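Ankyrin repeat family protein (Enterococcus faecalis, PDB 3HRA) is of unknown function but probably mediates protein-protein binding through its stack of ankyrin repeats. Local coordinates at residues A[102-111]-A[131-142]; A[161-171]-A[193-201]. All blocks are in the same frame, centred on the assembly; numbering follows the deposited sequence.

Overall arrangement
From the N terminus the chain stacks pairs of helices, beginning with helix 8-14 and helix 18-25, before it enters interaction 1. There 102-111 meets 131-142, closing a loop of 19 intervening residues that holds most of helix 110-115 and all of helix 119-128, so two successive inter-repeat loops are joined. Interaction 2 lies in series, neither nested nor crossed: 161-171 meets 193-201 across 21 residues, tying the end of helix 155-166 to the last helix, 191-198, and the C terminus. The centres are about 18 Å apart, yet the two touch, since Asp170 N probably donates to Asp134 OD1 and Ile133 packs on Leu164, Asn167 and Ala169.

Interaction 1 (A[102-111]-A[131-142]); sequences HNRYGGNALI and EDIDFQNDFGYT
Two successive loops of the ankyrin stack run side by side, Gly107 CA lying 4.4 Å from Asn137 CA, and each has a type I turn at its tip, Asn103 to Gly106 in one and Asn137 to Gly140 in the other. This is the beta-hairpin-like finger region of the ankyrin fold. The direct backbone link is Asp138 N to Tyr105 O (2.9 Å). Beside it, Gly106 O takes a CA-H contact from Asn137, and one water bridges Gly106 O and Gln136 O.

Phe135 carries the aromatic part. Its CG is anti to the backbone N (chi1 -170°), which sends the ring across to the other loop, where CZ comes within 3.3 Å of His102 CE1. The two planes are 25° apart but slid past each other, with centroids separated by 5.0 Å, so overlap is slight. Gly106 O and Ile111 CD1 approach the edge of the same phenyl ring. At the finger tips Tyr105 CB comes within 3.9 Å of Phe139 CE2, the two rings meeting obliquely, while Arg104 CG sits over one face of the tyrosine ring. Deeper in, Ile111 reaches past Phe135 with its CD1 methyl, which packs against the backbone O atoms of Phe135 and Tyr141.

Asn108 uses both ends of its amide. OD1 caps the following helix by accepting from Ile111 N in a nearly straight bond (174° at the hydrogen). ND2 donates to two waters, one of which donates on to Asp132 O, while the other, farther off, also accepts from Asp132 N. Glu131, whose OE2 is bonded to Tyr76 OH and through a water to Ala109 N, brings its carboxylate alongside almost perpendicular to that amide, with OE1 3.1 Å from Asn108 ND2.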
# COMPACT_ATOMS: atom_id res chain seq x y z
N HIS A 102 -9.66 -4.92 -0.93
CA HIS A 102 -9.17 -4.37 0.32
C HIS A 102 -8.30 -5.38 1.07
O HIS A 102 -8.38 -6.60 0.82
CB HIS A 102 -10.33 -3.91 1.21
CG HIS A 102 -11.34 -3.08 0.48
ND1 HIS A 102 -11.05 -1.84 -0.05
CD2 HIS A 102 -12.64 -3.32 0.17
CE1 HIS A 102 -12.12 -1.36 -0.66
NE2 HIS A 102 -13.10 -2.23 -0.53
N ASN A 103 -7.48 -4.88 1.99
CA ASN A 103 -6.59 -5.75 2.76
C ASN A 103 -7.34 -6.51 3.83
O ASN A 103 -8.57 -6.41 3.90
CB ASN A 103 -5.39 -4.98 3.32
CG ASN A 103 -5.80 -3.91 4.33
OD1 ASN A 103 -6.69 -4.12 5.14
ND2 ASN A 103 -5.14 -2.77 4.29
N ARG A 104 -6.63 -7.28 4.66
CA ARG A 104 -7.28 -8.12 5.66
C ARG A 104 -8.11 -7.33 6.70
O ARG A 104 -8.96 -7.90 7.39
CB ARG A 104 -6.24 -8.97 6.40
CG ARG A 104 -5.38 -8.16 7.34
CD ARG A 104 -4.14 -8.92 7.76
NE ARG A 104 -4.44 -10.23 8.35
CZ ARG A 104 -3.51 -11.10 8.74
NH1 ARG A 104 -2.22 -10.80 8.58
NH2 ARG A 104 -3.85 -12.27 9.26
N TYR A 105 -7.85 -6.04 6.82
CA TYR A 105 -8.57 -5.23 7.81
C TYR A 105 -9.59 -4.32 7.14
O TYR A 105 -10.15 -3.43 7.77
CB TYR A 105 -7.60 -4.38 8.64
CG TYR A 105 -6.56 -5.21 9.34
CD1 TYR A 105 -5.21 -5.05 9.06
CD2 TYR A 105 -6.93 -6.18 10.27
CE1 TYR A 105 -4.25 -5.83 9.70
CE2 TYR A 105 -5.99 -6.96 10.90
CZ TYR A 105 -4.65 -6.78 10.62
OH TYR A 105 -3.72 -7.56 11.26
N GLY A 106 -9.82 -4.56 5.86
CA GLY A 106 -10.81 -3.80 5.11
C GLY A 106 -10.31 -2.44 4.67
O GLY A 106 -11.11 -1.56 4.31
N GLY A 107 -8.99 -2.26 4.72
CA GLY A 107 -8.37 -1.01 4.33
C GLY A 107 -7.91 -1.00 2.87
O GLY A 107 -7.99 -2.01 2.15
N ASN A 108 -7.41 0.15 2.44
CA ASN A 108 -6.85 0.32 1.10
C ASN A 108 -5.32 0.40 1.14
O ASN A 108 -4.70 -0.07 2.09
CB ASN A 108 -7.43 1.60 0.47
CG ASN A 108 -7.17 2.84 1.32
OD1 ASN A 108 -6.48 2.78 2.35
ND2 ASN A 108 -7.74 3.96 0.90
N ALA A 109 -4.69 0.99 0.12
CA ALA A 109 -3.24 1.16 0.16
C ALA A 109 -2.78 2.35 1.01
O ALA A 109 -1.69 2.32 1.59
CB ALA A 109 -2.65 1.24 -1.26
N LEU A 110 -3.62 3.37 1.11
CA LEU A 110 -3.26 4.65 1.74
C LEU A 110 -3.29 4.62 3.28
O LEU A 110 -2.42 5.17 3.94
CB LEU A 110 -4.18 5.75 1.21
CG LEU A 110 -4.00 7.20 1.67
CD1 LEU A 110 -2.57 7.66 1.49
CD2 LEU A 110 -4.95 8.12 0.90
N ILE A 111 -4.30 3.97 3.86
CA ILE A 111 -4.38 3.88 5.31
C ILE A 111 -3.11 3.30 5.96
O ILE A 111 -2.53 3.93 6.83
CB ILE A 111 -5.65 3.13 5.77
CG1 ILE A 111 -6.90 3.96 5.40
CG2 ILE A 111 -5.60 2.91 7.27
CD1 ILE A 111 -8.24 3.24 5.65
N GLU A 131 -7.25 6.78 -4.75
CA GLU A 131 -7.64 6.42 -3.39
C GLU A 131 -8.46 7.55 -2.75
O GLU A 131 -8.11 8.72 -2.87
CB GLU A 131 -6.40 6.14 -2.54
CG GLU A 131 -5.47 5.06 -3.11
CD GLU A 131 -5.98 3.67 -2.85
OE1 GLU A 131 -6.97 3.55 -2.10
OE2 GLU A 131 -5.41 2.69 -3.39
N ASP A 132 -9.55 7.20 -2.08
CA ASP A 132 -10.37 8.16 -1.34
C ASP A 132 -9.66 8.48 -0.03
O ASP A 132 -9.41 7.59 0.78
CB ASP A 132 -11.73 7.51 -1.08
CG ASP A 132 -12.66 8.37 -0.24
OD1 ASP A 132 -12.30 9.51 0.14
OD2 ASP A 132 -13.77 7.87 0.06
N ILE A 133 -9.29 9.74 0.17
CA ILE A 133 -8.55 10.13 1.37
C ILE A 133 -9.37 9.86 2.64
O ILE A 133 -8.82 9.73 3.74
CB ILE A 133 -8.11 11.61 1.27
CG1 ILE A 133 -7.06 11.97 2.33
CG2 ILE A 133 -9.31 12.56 1.33
CD1 ILE A 133 -6.37 13.29 2.01
N ASP A 134 -10.68 9.77 2.48
CA ASP A 134 -11.58 9.59 3.62
C ASP A 134 -12.07 8.14 3.78
O ASP A 134 -13.01 7.86 4.53
CB ASP A 134 -12.79 10.53 3.50
CG ASP A 134 -12.40 12.00 3.62
OD1 ASP A 134 -11.41 12.33 4.31
OD2 ASP A 134 -13.11 12.85 3.01
N PHE A 135 -11.40 7.22 3.09
CA PHE A 135 -11.80 5.82 3.16
C PHE A 135 -11.61 5.32 4.58
O PHE A 135 -10.73 5.80 5.30
CB PHE A 135 -10.95 4.99 2.20
CG PHE A 135 -11.45 3.58 2.03
CD1 PHE A 135 -12.57 3.33 1.26
CD2 PHE A 135 -10.80 2.51 2.64
CE1 PHE A 135 -13.05 2.02 1.10
CE2 PHE A 135 -11.26 1.20 2.47
CZ PHE A 135 -12.39 0.96 1.70
N GLN A 136 -12.46 4.40 5.01
CA GLN A 136 -12.35 3.82 6.35
C GLN A 136 -12.19 2.32 6.29
O GLN A 136 -12.80 1.63 5.45
CB GLN A 136 -13.60 4.13 7.17
CG GLN A 136 -13.71 5.58 7.63
CD GLN A 136 -15.04 5.86 8.31
OE1 GLN A 136 -15.14 5.88 9.54
NE2 GLN A 136 -16.07 6.06 7.50
N ASN A 137 -11.38 1.78 7.20
CA ASN A 137 -11.26 0.33 7.32
C ASN A 137 -12.29 -0.27 8.28
O ASN A 137 -13.25 0.42 8.67
CB ASN A 137 -9.82 -0.11 7.64
CG ASN A 137 -9.29 0.45 8.97
OD1 ASN A 137 -8.07 0.61 9.13
ND2 ASN A 137 -10.17 0.75 9.91
N ASP A 138 -12.12 -1.54 8.65
CA ASP A 138 -13.12 -2.27 9.44
C ASP A 138 -13.34 -1.67 10.83
O ASP A 138 -14.39 -1.87 11.44
CB ASP A 138 -12.77 -3.75 9.62
CG ASP A 138 -13.01 -4.56 8.37
OD1 ASP A 138 -12.57 -5.73 8.34
OD2 ASP A 138 -13.63 -4.04 7.41
N PHE A 139 -12.33 -0.95 11.31
CA PHE A 139 -12.38 -0.29 12.60
C PHE A 139 -12.96 1.11 12.52
O PHE A 139 -13.12 1.75 13.55
CB PHE A 139 -10.98 -0.23 13.23
CG PHE A 139 -10.22 -1.52 13.13
CD1 PHE A 139 -10.51 -2.58 13.98
CD2 PHE A 139 -9.22 -1.69 12.19
CE1 PHE A 139 -9.82 -3.78 13.89
CE2 PHE A 139 -8.52 -2.89 12.09
CZ PHE A 139 -8.82 -3.93 12.95
N GLY A 140 -13.23 1.59 11.31
CA GLY A 140 -13.70 2.95 11.10
C GLY A 140 -12.55 3.95 11.00
O GLY A 140 -12.78 5.16 10.90
N TYR A 141 -11.32 3.44 11.02
CA TYR A 141 -10.15 4.31 10.99
C TYR A 141 -9.94 4.83 9.59
O TYR A 141 -10.05 4.09 8.62
CB TYR A 141 -8.86 3.57 11.38
CG TYR A 141 -8.77 3.05 12.80
CD1 TYR A 141 -7.93 1.99 13.11
CD2 TYR A 141 -9.53 3.61 13.82
CE1 TYR A 141 -7.84 1.51 14.40
CE2 TYR A 141 -9.43 3.13 15.12
CZ TYR A 141 -8.58 2.08 15.40
OH TYR A 141 -8.48 1.59 16.69
N THR A 142 -9.61 6.12 9.50
CA THR A 142 -9.11 6.72 8.27
C THR A 142 -7.59 6.76 8.37
O THR A 142 -7.02 6.48 9.43
CB THR A 142 -9.59 8.18 8.12
OG1 THR A 142 -9.15 8.93 9.26
CG2 THR A 142 -11.11 8.24 8.02
O HOH W 1 -11.94 -7.37 6.32
O HOH W 2 -13.63 -0.99 4.13
O HOH W 3 -7.39 6.38 2.40
O HOH W 4 -9.95 4.13 -1.52
O HOH W 5 -6.55 0.26 -2.46

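Interaction 2 (A[161-171]-A[193-201]); sequences VKLLMENGADQ and ISKILAQYN
Tyr200 lays its ring against Met165 at the end of two nearly parallel helix segments, 161-166 and 193-198, whose axes are inclined by 10° and come within 10.3 Å. Met165 CB stands over the centre of one ring face in a CH-pi contact, 3.6 Å from the centroid of the Tyr200 ring. Bends at chi2 and chi3 (-53° and -66°) fold the methionine back, bringing CE to Tyr200 CB while SD stays above the face in a distant Met-aromatic contact.

The phenol oxygen is both acceptor and donor: Lys162 NZ donates to Tyr200 OH at 2.7 Å, and that hydroxyl donates at 2.6 Å to Glu166 OE2, which receives it on its anti lone pair. Lys162 and Glu166 form a long salt bridge of their own, and a water joins Lys162 NZ to Gln199 OE1.

On the other flank, Gln171 spends both amide hydrogens. NE2 donates to Leu197 O (3.0 Å) and to the terminal carboxylate at Asn201 OXT (3.2 Å), both acceptors lying close to the amide plane. Leu197 O also accepts from Tyr200 N, which arrives from the opposite face of the carbonyl. OXT further accepts from a water bound to Ala169 O and Gln171 N.

Val161 makes apolar contacts with Ile193, Ile196 and Leu197, characteristic of the parallel packing of successive outer helices in an ankyrin stack, here at its C-terminal end.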
# COMPACT_ATOMS: atom_id res chain seq x y z
N VAL A 161 0.32 13.98 9.05
CA VAL A 161 -0.92 14.69 9.36
C VAL A 161 -1.08 15.98 8.52
O VAL A 161 -2.14 16.24 7.96
CB VAL A 161 -1.04 15.00 10.87
CG1 VAL A 161 -2.20 15.96 11.14
CG2 VAL A 161 -1.21 13.70 11.63
N LYS A 162 -0.02 16.77 8.43
CA LYS A 162 -0.06 18.01 7.65
C LYS A 162 -0.34 17.74 6.16
O LYS A 162 -1.17 18.43 5.56
CB LYS A 162 1.26 18.77 7.78
CG LYS A 162 1.25 20.09 7.05
CD LYS A 162 0.39 21.12 7.78
CE LYS A 162 0.61 22.51 7.18
NZ LYS A 162 -0.23 23.54 7.85
N LEU A 163 0.37 16.77 5.60
CA LEU A 163 0.18 16.32 4.22
C LEU A 163 -1.29 15.95 3.96
O LEU A 163 -1.87 16.38 2.96
CB LEU A 163 1.06 15.10 3.94
CG LEU A 163 1.69 14.85 2.57
CD1 LEU A 163 1.91 13.35 2.34
CD2 LEU A 163 0.92 15.48 1.42
N LEU A 164 -1.88 15.16 4.86
CA LEU A 164 -3.29 14.74 4.71
C LEU A 164 -4.24 15.93 4.77
O LEU A 164 -5.17 16.04 3.97
CB LEU A 164 -3.68 13.68 5.77
CG LEU A 164 -3.02 12.30 5.58
CD1 LEU A 164 -3.18 11.41 6.82
CD2 LEU A 164 -3.59 11.62 4.34
N MET A 165 -4.04 16.82 5.75
CA MET A 165 -4.91 17.98 5.87
C MET A 165 -4.77 18.91 4.68
O MET A 165 -5.74 19.51 4.24
CB MET A 165 -4.65 18.74 7.18
CG MET A 165 -4.90 17.90 8.43
SD MET A 165 -6.53 17.13 8.48
CE MET A 165 -7.56 18.60 8.62
N GLU A 166 -3.56 19.03 4.15
CA GLU A 166 -3.35 19.91 3.01
C GLU A 166 -3.99 19.34 1.76
O GLU A 166 -4.17 20.05 0.76
CB GLU A 166 -1.87 20.15 2.79
CG GLU A 166 -1.29 21.20 3.72
CD GLU A 166 -1.85 22.59 3.47
OE1 GLU A 166 -1.93 23.01 2.30
OE2 GLU A 166 -2.21 23.27 4.45
N ASN A 167 -4.35 18.06 1.81
CA ASN A 167 -5.00 17.42 0.68
C ASN A 167 -6.48 17.18 0.93
O ASN A 167 -7.13 16.40 0.23
CB ASN A 167 -4.29 16.11 0.32
CG ASN A 167 -3.04 16.34 -0.51
OD1 ASN A 167 -3.09 16.28 -1.74
ND2 ASN A 167 -1.91 16.61 0.15
N GLY A 168 -7.01 17.88 1.94
CA GLY A 168 -8.44 17.91 2.17
C GLY A 168 -9.02 16.76 2.97
O GLY A 168 -10.23 16.51 2.90
N ALA A 169 -8.19 16.06 3.74
CA ALA A 169 -8.72 15.00 4.63
C ALA A 169 -9.81 15.55 5.54
O ALA A 169 -9.67 16.65 6.09
CB ALA A 169 -7.60 14.39 5.48
N ASP A 170 -10.88 14.79 5.71
CA ASP A 170 -11.97 15.19 6.61
C ASP A 170 -11.62 14.74 8.02
O ASP A 170 -11.64 13.55 8.33
CB ASP A 170 -13.28 14.56 6.14
CG ASP A 170 -14.49 14.98 6.98
OD1 ASP A 170 -14.33 15.74 7.96
OD2 ASP A 170 -15.61 14.53 6.66
N GLN A 171 -11.30 15.69 8.89
CA GLN A 171 -10.92 15.33 10.25
C GLN A 171 -12.10 15.11 11.20
O GLN A 171 -11.90 14.71 12.36
CB GLN A 171 -9.95 16.36 10.84
CG GLN A 171 -10.60 17.68 11.23
CD GLN A 171 -9.69 18.52 12.12
OE1 GLN A 171 -9.24 18.06 13.17
NE2 GLN A 171 -9.45 19.76 11.72
N ILE A 193 0.53 17.77 16.92
CA ILE A 193 -0.58 17.32 16.10
C ILE A 193 -1.87 18.09 16.41
O ILE A 193 -2.58 18.51 15.49
CB ILE A 193 -0.77 15.78 16.17
CG1 ILE A 193 0.40 15.11 15.47
CG2 ILE A 193 -2.09 15.36 15.54
CD1 ILE A 193 0.41 13.59 15.54
N SER A 194 -2.17 18.28 17.69
CA SER A 194 -3.39 19.02 18.07
C SER A 194 -3.41 20.42 17.47
O SER A 194 -4.43 20.89 16.98
CB SER A 194 -3.52 19.11 19.59
OG SER A 194 -3.75 17.83 20.16
N LYS A 195 -2.27 21.09 17.52
CA LYS A 195 -2.13 22.43 16.99
C LYS A 195 -2.36 22.44 15.48
O LYS A 195 -3.08 23.30 14.95
CB LYS A 195 -0.73 22.97 17.33
CG LYS A 195 -0.49 24.38 16.88
CD LYS A 195 0.84 24.91 17.39
CE LYS A 195 2.00 24.15 16.79
NZ LYS A 195 3.31 24.77 17.15
N ILE A 196 -1.76 21.48 14.78
CA ILE A 196 -1.95 21.34 13.34
C ILE A 196 -3.43 21.15 13.04
O ILE A 196 -4.00 21.84 12.19
CB ILE A 196 -1.14 20.15 12.79
CG1 ILE A 196 0.37 20.38 12.96
CG2 ILE A 196 -1.47 19.89 11.33
CD1 ILE A 196 1.19 19.14 12.65
N LEU A 197 -4.08 20.23 13.75
CA LEU A 197 -5.49 19.95 13.50
C LEU A 197 -6.39 21.17 13.78
O LEU A 197 -7.36 21.39 13.07
CB LEU A 197 -5.97 18.74 14.30
CG LEU A 197 -5.37 17.41 13.86
CD1 LEU A 197 -5.75 16.27 14.79
CD2 LEU A 197 -5.76 17.06 12.43
N ALA A 198 -6.05 21.94 14.82
CA ALA A 198 -6.83 23.12 15.20
C ALA A 198 -6.82 24.20 14.11
O ALA A 198 -7.70 25.06 14.08
CB ALA A 198 -6.32 23.70 16.51
N GLN A 199 -5.83 24.15 13.23
CA GLN A 199 -5.70 25.15 12.18
C GLN A 199 -6.56 24.90 10.95
O GLN A 199 -6.64 25.75 10.06
CB GLN A 199 -4.23 25.29 11.80
CG GLN A 199 -3.42 25.97 12.91
CD GLN A 199 -1.94 25.83 12.73
OE1 GLN A 199 -1.48 25.26 11.73
NE2 GLN A 199 -1.17 26.35 13.68
N TYR A 200 -7.20 23.74 10.88
CA TYR A 200 -8.08 23.39 9.78
C TYR A 200 -9.50 23.20 10.28
O TYR A 200 -9.72 22.94 11.47
CB TYR A 200 -7.64 22.08 9.11
CG TYR A 200 -6.27 22.14 8.50
CD1 TYR A 200 -5.14 21.92 9.27
CD2 TYR A 200 -6.10 22.45 7.16
CE1 TYR A 200 -3.87 21.99 8.73
CE2 TYR A 200 -4.84 22.52 6.60
CZ TYR A 200 -3.73 22.29 7.39
OH TYR A 200 -2.48 22.38 6.83
N ASN A 201 -10.47 23.31 9.37
CA ASN A 201 -11.85 22.97 9.69
C ASN A 201 -12.10 21.49 9.45
O ASN A 201 -13.24 21.03 9.53
CB ASN A 201 -12.82 23.83 8.88
CG ASN A 201 -12.87 25.26 9.37
OD1 ASN A 201 -12.99 25.51 10.57
ND2 ASN A 201 -12.76 26.22 8.45
OXT ASN A 201 -11.15 20.72 9.17
O HOH W 6 0.56 23.76 10.84
O HOH W 7 -11.46 18.51 7.90